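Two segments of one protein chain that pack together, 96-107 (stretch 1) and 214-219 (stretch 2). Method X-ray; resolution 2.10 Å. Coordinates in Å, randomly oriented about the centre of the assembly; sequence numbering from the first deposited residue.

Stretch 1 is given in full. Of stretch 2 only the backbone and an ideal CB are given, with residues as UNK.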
# COMPACT_ATOMS: atom_id res chain seq x y z
N VAL A 96 12.89 -15.72 2.04
CA VAL A 96 11.48 -15.72 2.40
C VAL A 96 10.68 -16.67 1.52
O VAL A 96 9.80 -17.37 2.01
CB VAL A 96 10.87 -14.30 2.34
CG1 VAL A 96 9.39 -14.34 2.63
CG2 VAL A 96 11.54 -13.40 3.37
N THR A 97 10.97 -16.67 0.22
CA THR A 97 10.27 -17.55 -0.71
C THR A 97 10.52 -19.00 -0.30
O THR A 97 9.60 -19.82 -0.24
CB THR A 97 10.74 -17.33 -2.18
OG1 THR A 97 10.43 -15.99 -2.59
CG2 THR A 97 10.05 -18.29 -3.14
N ASP A 98 11.78 -19.31 0.02
CA ASP A 98 12.15 -20.65 0.43
C ASP A 98 11.49 -21.07 1.72
O ASP A 98 11.05 -22.22 1.86
CB ASP A 98 13.66 -20.76 0.55
CG ASP A 98 14.30 -20.87 -0.82
OD1 ASP A 98 13.67 -21.48 -1.71
OD2 ASP A 98 15.42 -20.35 -1.00
N ALA A 99 11.46 -20.17 2.69
CA ALA A 99 10.84 -20.45 3.98
C ALA A 99 9.35 -20.72 3.78
O ALA A 99 8.80 -21.65 4.37
CB ALA A 99 11.04 -19.27 4.92
N LEU A 100 8.72 -19.92 2.93
CA LEU A 100 7.31 -20.07 2.62
C LEU A 100 7.04 -21.38 1.91
O LEU A 100 6.06 -22.07 2.21
CB LEU A 100 6.81 -18.89 1.77
CG LEU A 100 6.83 -17.51 2.45
CD1 LEU A 100 6.32 -16.43 1.50
CD2 LEU A 100 6.01 -17.56 3.72
N LEU A 101 7.89 -21.70 0.93
CA LEU A 101 7.76 -22.95 0.18
C LEU A 101 7.87 -24.14 1.12
O LEU A 101 7.10 -25.08 1.04
CB LEU A 101 8.82 -23.04 -0.91
CG LEU A 101 8.53 -22.29 -2.21
CD1 LEU A 101 9.76 -22.28 -3.09
CD2 LEU A 101 7.34 -22.93 -2.94
N ASP A 102 8.86 -24.07 2.01
CA ASP A 102 9.07 -25.14 2.99
C ASP A 102 7.86 -25.34 3.88
O ASP A 102 7.38 -26.47 4.05
CB ASP A 102 10.29 -24.82 3.85
CG ASP A 102 11.59 -24.97 3.10
OD1 ASP A 102 11.64 -25.76 2.13
OD2 ASP A 102 12.56 -24.29 3.48
N GLU A 103 7.40 -24.26 4.50
CA GLU A 103 6.25 -24.32 5.38
C GLU A 103 5.03 -24.90 4.69
O GLU A 103 4.26 -25.66 5.28
CB GLU A 103 5.94 -22.92 5.92
CG GLU A 103 4.64 -22.79 6.70
CD GLU A 103 4.56 -23.68 7.94
OE1 GLU A 103 5.60 -23.89 8.60
OE2 GLU A 103 3.45 -24.16 8.25
N LEU A 104 4.88 -24.56 3.41
CA LEU A 104 3.75 -25.03 2.61
C LEU A 104 3.84 -26.44 2.03
O LEU A 104 2.83 -26.98 1.56
CB LEU A 104 3.47 -24.03 1.48
CG LEU A 104 2.70 -22.76 1.86
CD1 LEU A 104 2.84 -21.71 0.78
CD2 LEU A 104 1.24 -23.10 2.11
N ASN A 105 5.02 -27.06 2.09
CA ASN A 105 5.21 -28.41 1.53
C ASN A 105 5.09 -28.37 0.00
O ASN A 105 4.60 -29.31 -0.63
CB ASN A 105 4.20 -29.40 2.10
CG ASN A 105 4.75 -30.18 3.27
OD1 ASN A 105 5.95 -30.43 3.34
ND2 ASN A 105 3.86 -30.59 4.17
N GLU A 106 5.50 -27.24 -0.56
CA GLU A 106 5.47 -27.02 -2.00
C GLU A 106 6.92 -26.89 -2.46
O GLU A 106 7.81 -26.61 -1.65
CB GLU A 106 4.71 -25.73 -2.31
CG GLU A 106 3.24 -25.79 -1.93
CD GLU A 106 2.45 -26.70 -2.84
OE1 GLU A 106 2.22 -26.32 -4.00
OE2 GLU A 106 2.07 -27.81 -2.40
N ASP A 107 7.17 -27.09 -3.75
CA ASP A 107 8.54 -27.00 -4.26
C ASP A 107 8.73 -26.20 -5.54
O ASP A 107 9.79 -26.24 -6.15
CB ASP A 107 9.16 -28.40 -4.40
CG ASP A 107 8.17 -29.45 -4.86
OD1 ASP A 107 7.66 -29.34 -6.00
OD2 ASP A 107 7.89 -30.39 -4.09
N UNK A 214 -1.75 -22.58 -7.98
CA UNK A 214 -0.51 -22.52 -7.22
C UNK A 214 -0.83 -22.14 -5.77
O UNK A 214 -1.62 -21.23 -5.52
CB UNK A 214 0.47 -21.52 -7.85
N UNK A 215 -0.24 -22.87 -4.82
CA UNK A 215 -0.44 -22.62 -3.40
C UNK A 215 0.26 -21.31 -3.04
O UNK A 215 -0.14 -20.62 -2.10
CB UNK A 215 0.09 -23.78 -2.55
N UNK A 216 1.33 -21.01 -3.78
CA UNK A 216 2.13 -19.81 -3.60
C UNK A 216 2.66 -19.17 -4.89
O UNK A 216 3.12 -19.86 -5.80
CB UNK A 216 3.31 -20.14 -2.69
N UNK A 217 2.57 -17.85 -4.97
CA UNK A 217 3.09 -17.11 -6.12
C UNK A 217 3.81 -15.87 -5.57
O UNK A 217 3.54 -15.44 -4.45
CB UNK A 217 1.97 -16.73 -7.09
N UNK A 218 4.74 -15.32 -6.34
CA UNK A 218 5.49 -14.14 -5.92
C UNK A 218 5.56 -13.09 -7.04
O UNK A 218 5.35 -13.41 -8.22
CB UNK A 218 6.90 -14.54 -5.49
N UNK A 219 5.74 -11.83 -6.67
CA UNK A 219 5.83 -10.79 -7.66
C UNK A 219 5.52 -9.40 -7.14
O UNK A 219 5.50 -9.18 -5.93
CB UNK A 219 4.89 -11.12 -8.82

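The segment 96-107 brings a helix whose direction runs at 170° to the strand 216-219, nearly antiparallel, with the axes 10.0 Å apart at closest approach. No hydrogen bond crosses between the two stretches. What the helix offers is mainly apolar: Leu100, Leu101 and Leu104, with Thr97 nearer its start and Glu106 just beyond its end.

Position 214 lies in the loop before the strand. Its CA-to-CB bond points sideways, and nothing of stretch 1 lies within 5.5 Å of the ideal CB. Stretch 1 therefore sets little limit here, and small, polar or aromatic residues would all be compatible with it. The deposited residue is Phe214. Its side chain stays clear of stretch 1; the nearest approach is CB to Glu106 OE1, 6.4 Å, and the ring makes no contact.

Position 215 is also in the loop, with phi/psi of -71/-29. CA-to-CB points toward stretch 1. The ideal CB is 3.6 Å from Glu106 OE1 and 4.8 Å from Leu104 CD1, so a carboxylate and a leucine methyl are both at hand. A residue with an aliphatic stem would suit the leucine, and a basic or polar end could be attracted by the acid. A second acid would be less welcome. The deposited residue is Lys215. Its stem does the packing: CG lies 4.0 Å from Leu104 CD2, and CB lies 3.6 Å from Glu106 OE1. The end of the chain leads away from stretch 1, and NZ is hydrogen-bonded elsewhere in the structure. The lysine thus passes the glutamate without forming a salt bridge to it.

Position 216 begins the strand and points toward the helix. The ideal CB is 3.8 Å from Leu104 CD1 and 4.9 Å from Leu101 CD2. The surroundings are leucine carbons, with no side-chain polar partner close to the CB. An aliphatic residue would suit: leucine, isoleucine, valine or the unbranched methionine could all be considered. The deposited residue is Leu216, which has the largest area covered by the other stretch, 91 Å². With chi1 t and chi2 p, its CD2 reaches 3.9 Å from both Leu100 CB and Leu101 CD2. Its CB rests 3.9 Å from Leu104 CD1. One side chain therefore meets leucines from successive turns of the helix.

Position 217 is extended, and its CB is out of reach of stretch 1. The extended backbone would suit a beta-branched residue, though many others are possible. The deposited residue is Val217, with no contact here.

Position 218 points toward the helix again, as strand alternation predicts. The ideal CB is 4.8 Å from Thr97 OG1. A small or medium side chain would suit, such as threonine, valine, serine or alanine. The deposited residue is Thr218. Its CG2 approaches Thr97 OG1 at 4.0 Å, a van der Waals contact. Both threonine hydroxyls are hydrogen-bonded elsewhere.

Position 219 has phi/psi of 158/-169. A CB here would be jammed against the carbonyl O of the preceding residue, which calls for glycine. The deposited residue is Gly219.

Stretch 2 214-219: FKLVTG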
# COMPACT_ATOMS: atom_id res chain seq x y z
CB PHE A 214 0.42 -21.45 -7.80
CG PHE A 214 1.35 -21.95 -8.87
CD1 PHE A 214 0.87 -22.73 -9.92
CD2 PHE A 214 2.69 -21.59 -8.86
CE1 PHE A 214 1.72 -23.15 -10.94
CE2 PHE A 214 3.55 -22.00 -9.88
CZ PHE A 214 3.06 -22.78 -10.92
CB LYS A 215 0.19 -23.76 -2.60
CG LYS A 215 -0.53 -24.14 -1.34
CD LYS A 215 -1.73 -25.00 -1.66
CE LYS A 215 -2.49 -25.39 -0.39
NZ LYS A 215 -3.08 -24.22 0.35
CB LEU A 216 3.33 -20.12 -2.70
CG LEU A 216 4.38 -19.02 -2.57
CD1 LEU A 216 3.81 -17.85 -1.78
CD2 LEU A 216 5.63 -19.55 -1.91
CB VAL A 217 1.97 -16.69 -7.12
CG1 VAL A 217 1.18 -17.91 -7.59
CG2 VAL A 217 1.06 -15.67 -6.52
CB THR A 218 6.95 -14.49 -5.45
OG1 THR A 218 7.84 -14.54 -6.58
CG2 THR A 218 7.00 -15.82 -4.72
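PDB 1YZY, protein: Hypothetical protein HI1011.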